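Local atomic coordinates of putative fimbrium tip subunit Fim1C (Bacteroides ovatus, PDB entry 4EPS), a protein that probably forms part of the tip of a fimbrium, a filamentous cell-surface appendage that mediates adhesion and biofilm formation. Residues N228-H233 with C239-A244. Residues are numbered along the deposited sequence; the frame is centred on the assembly and turned at random.
Sequences NQIIGH and CTLDTA
Ile230 and Leu241 form a hydrogen-bonded antiparallel pair, as do Gly232 and Cys239, in a beta hairpin whose segments 229-233 and 239-242 run at 156° between their N-to-C directions. Both pairs bond in both directions. The bond from Leu241 N to Ile230 O is 2.7 Å long. The non-hydrogen-bonded pairs, Gln229 with Asp242 and Ile231 with Thr240, put their side chains on one face. There Gln229 and Asp242 lie side by side and point the same way. Gln229 NE2 donates to the syn lone pair of Asp242 OD1 at 2.8 Å, with the amide and carboxylate planes turned 64° apart. Gln229 CG stands beside its own backbone N (chi1 -71°), and the extended chain beyond it brings the amide across the methyl of Thr240, with Gln229 CD 3.7 Å from Thr240 CG2. Next to it, Ile231 CD1 lies 3.5 Å from Thr240 OG1. With an alanine at Gln229, Asp242 OD1 would probably lose this amide donor and the Thr240 methyl would be less covered.

The opposite face carries Ile230, Cys239 and Leu241. Ile230 CG2 meets Leu241 CD1 at 4.1 Å, while Ile230 CD1 reaches Thr243 CG2 at 3.8 Å. Ile230 and Leu241 also pack on Val162 and Val164 of strand 148-174, respectively. Just past the last bridge, at the open end of the hairpin, Thr243 OG1 donates to Asn228 O at 2.7 Å, on a lone pair in the carbonyl plane. Thr243 N adds a weak bond to the same oxygen. The amide of Asn228 turns to Asp199 instead.

The hairpin thus has an aliphatic face that joins the Fimbrillin-like region's beta core. Its other face is mixed, with the polar Gln229-Asp242 pair beside Ile231 and Thr240, and the Thr243 hydroxyl prolongs the strand pairing.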
loop_
_atom_site.group_PDB
_atom_site.type_symbol
_atom_site.label_atom_id
_atom_site.label_comp_id
_atom_site.label_asym_id
_atom_site.label_seq_id
_atom_site.Cartn_x
_atom_site.Cartn_y
_atom_site.Cartn_z
ATOM N N ASN A 228 13.560 17.402 39.590
ATOM C CA ASN A 228 12.724 16.229 39.760
ATOM C C ASN A 228 12.668 15.323 38.543
ATOM O O ASN A 228 12.723 15.779 37.411
ATOM C CB ASN A 228 11.283 16.660 40.092
ATOM C CG ASN A 228 11.229 17.642 41.229
ATOM O OD1 ASN A 228 11.583 18.797 41.066
ATOM N ND2 ASN A 228 10.882 17.183 42.419
ATOM N N GLN A 229 12.503 14.032 38.796
ATOM C CA GLN A 229 12.179 13.102 37.743
ATOM C C GLN A 229 10.679 13.188 37.575
ATOM O O GLN A 229 9.961 13.359 38.574
ATOM C CB GLN A 229 12.591 11.665 38.121
ATOM C CG GLN A 229 14.099 11.441 38.121
ATOM C CD GLN A 229 14.440 9.989 38.358
ATOM O OE1 GLN A 229 13.697 9.245 39.001
ATOM N NE2 GLN A 229 15.581 9.557 37.850
ATOM N N ILE A 230 10.210 13.132 36.339
ATOM C CA ILE A 230 8.802 13.036 36.035
ATOM C C ILE A 230 8.621 11.639 35.444
ATOM O O ILE A 230 9.298 11.294 34.467
ATOM C CB ILE A 230 8.279 14.164 35.105
ATOM C CG1 ILE A 230 8.371 15.542 35.821
ATOM C CG2 ILE A 230 6.833 13.855 34.638
ATOM C CD1 ILE A 230 8.218 16.773 34.847
ATOM N N ILE A 231 7.737 10.845 36.044
ATOM C CA ILE A 231 7.465 9.494 35.558
ATOM C C ILE A 231 6.213 9.555 34.724
ATOM O O ILE A 231 5.183 10.043 35.188
ATOM C CB ILE A 231 7.349 8.440 36.712
ATOM C CG1 ILE A 231 8.492 8.557 37.777
ATOM C CG2 ILE A 231 7.212 6.981 36.154
ATOM C CD1 ILE A 231 9.925 8.538 37.284
ATOM N N GLY A 232 6.305 9.082 33.490
ATOM C CA GLY A 232 5.142 9.049 32.620
ATOM C C GLY A 232 4.701 7.614 32.407
ATOM O O GLY A 232 5.538 6.738 32.160
ATOM N N HIS A 233 3.407 7.372 32.577
ATOM C CA HIS A 233 2.734 6.114 32.292
ATOM C C HIS A 233 1.855 6.330 31.054
ATOM O O HIS A 233 1.139 7.319 30.974
ATOM C CB HIS A 233 1.905 5.636 33.508
ATOM C CG HIS A 233 2.734 5.012 34.595
ATOM N ND1 HIS A 233 2.146 4.330 35.650
ATOM C CD2 HIS A 233 4.082 4.954 34.742
ATOM C CE1 HIS A 233 3.147 3.866 36.383
ATOM N NE2 HIS A 233 4.329 4.223 35.883
ATOM N N CYS A 239 8.114 5.761 31.241
ATOM C CA CYS A 239 9.289 6.515 30.889
ATOM C C CYS A 239 9.659 7.400 32.068
ATOM O O CYS A 239 8.806 7.717 32.896
ATOM C CB CYS A 239 9.053 7.327 29.616
ATOM S SG CYS A 239 7.694 8.510 29.729
ATOM N N THR A 240 10.930 7.729 32.172
ATOM C CA THR A 240 11.407 8.643 33.189
ATOM C C THR A 240 11.946 9.830 32.453
ATOM O O THR A 240 12.849 9.673 31.621
ATOM C CB THR A 240 12.450 8.004 34.127
ATOM O OG1 THR A 240 11.830 6.965 34.874
ATOM C CG2 THR A 240 13.064 9.007 35.100
ATOM N N LEU A 241 11.437 11.020 32.806
ATOM C CA LEU A 241 11.899 12.279 32.253
ATOM C C LEU A 241 12.752 12.947 33.308
ATOM O O LEU A 241 12.229 13.411 34.323
ATOM C CB LEU A 241 10.713 13.153 31.829
ATOM C CG LEU A 241 9.630 12.363 31.052
ATOM C CD1 LEU A 241 8.372 13.157 30.913
ATOM C CD2 LEU A 241 10.170 11.818 29.730
ATOM N N ASP A 242 14.070 12.892 33.108
ATOM C CA ASP A 242 15.036 13.496 34.009
ATOM C C ASP A 242 15.126 14.977 33.679
ATOM O O ASP A 242 15.684 15.333 32.639
ATOM C CB ASP A 242 16.398 12.787 33.874
ATOM C CG ASP A 242 16.344 11.351 34.388
ATOM O OD1 ASP A 242 16.331 11.160 35.622
ATOM O OD2 ASP A 242 16.251 10.424 33.554
ATOM N N THR A 243 14.532 15.842 34.517
ATOM C CA THR A 243 14.565 17.294 34.249
ATOM C C THR A 243 15.852 17.942 34.805
ATOM O O THR A 243 16.158 19.087 34.463
ATOM C CB THR A 243 13.319 18.022 34.808
ATOM O OG1 THR A 243 13.423 18.149 36.230
ATOM C CG2 THR A 243 11.995 17.348 34.396
ATOM N N ALA A 244 16.578 17.242 35.681
ATOM C CA ALA A 244 17.806 17.804 36.283
ATOM C C ALA A 244 18.739 18.366 35.211
ATOM O O ALA A 244 18.974 17.710 34.202
ATOM C CB ALA A 244 18.525 16.739 37.101
HETATM O O HOH W 1 15.843 14.631 36.947
#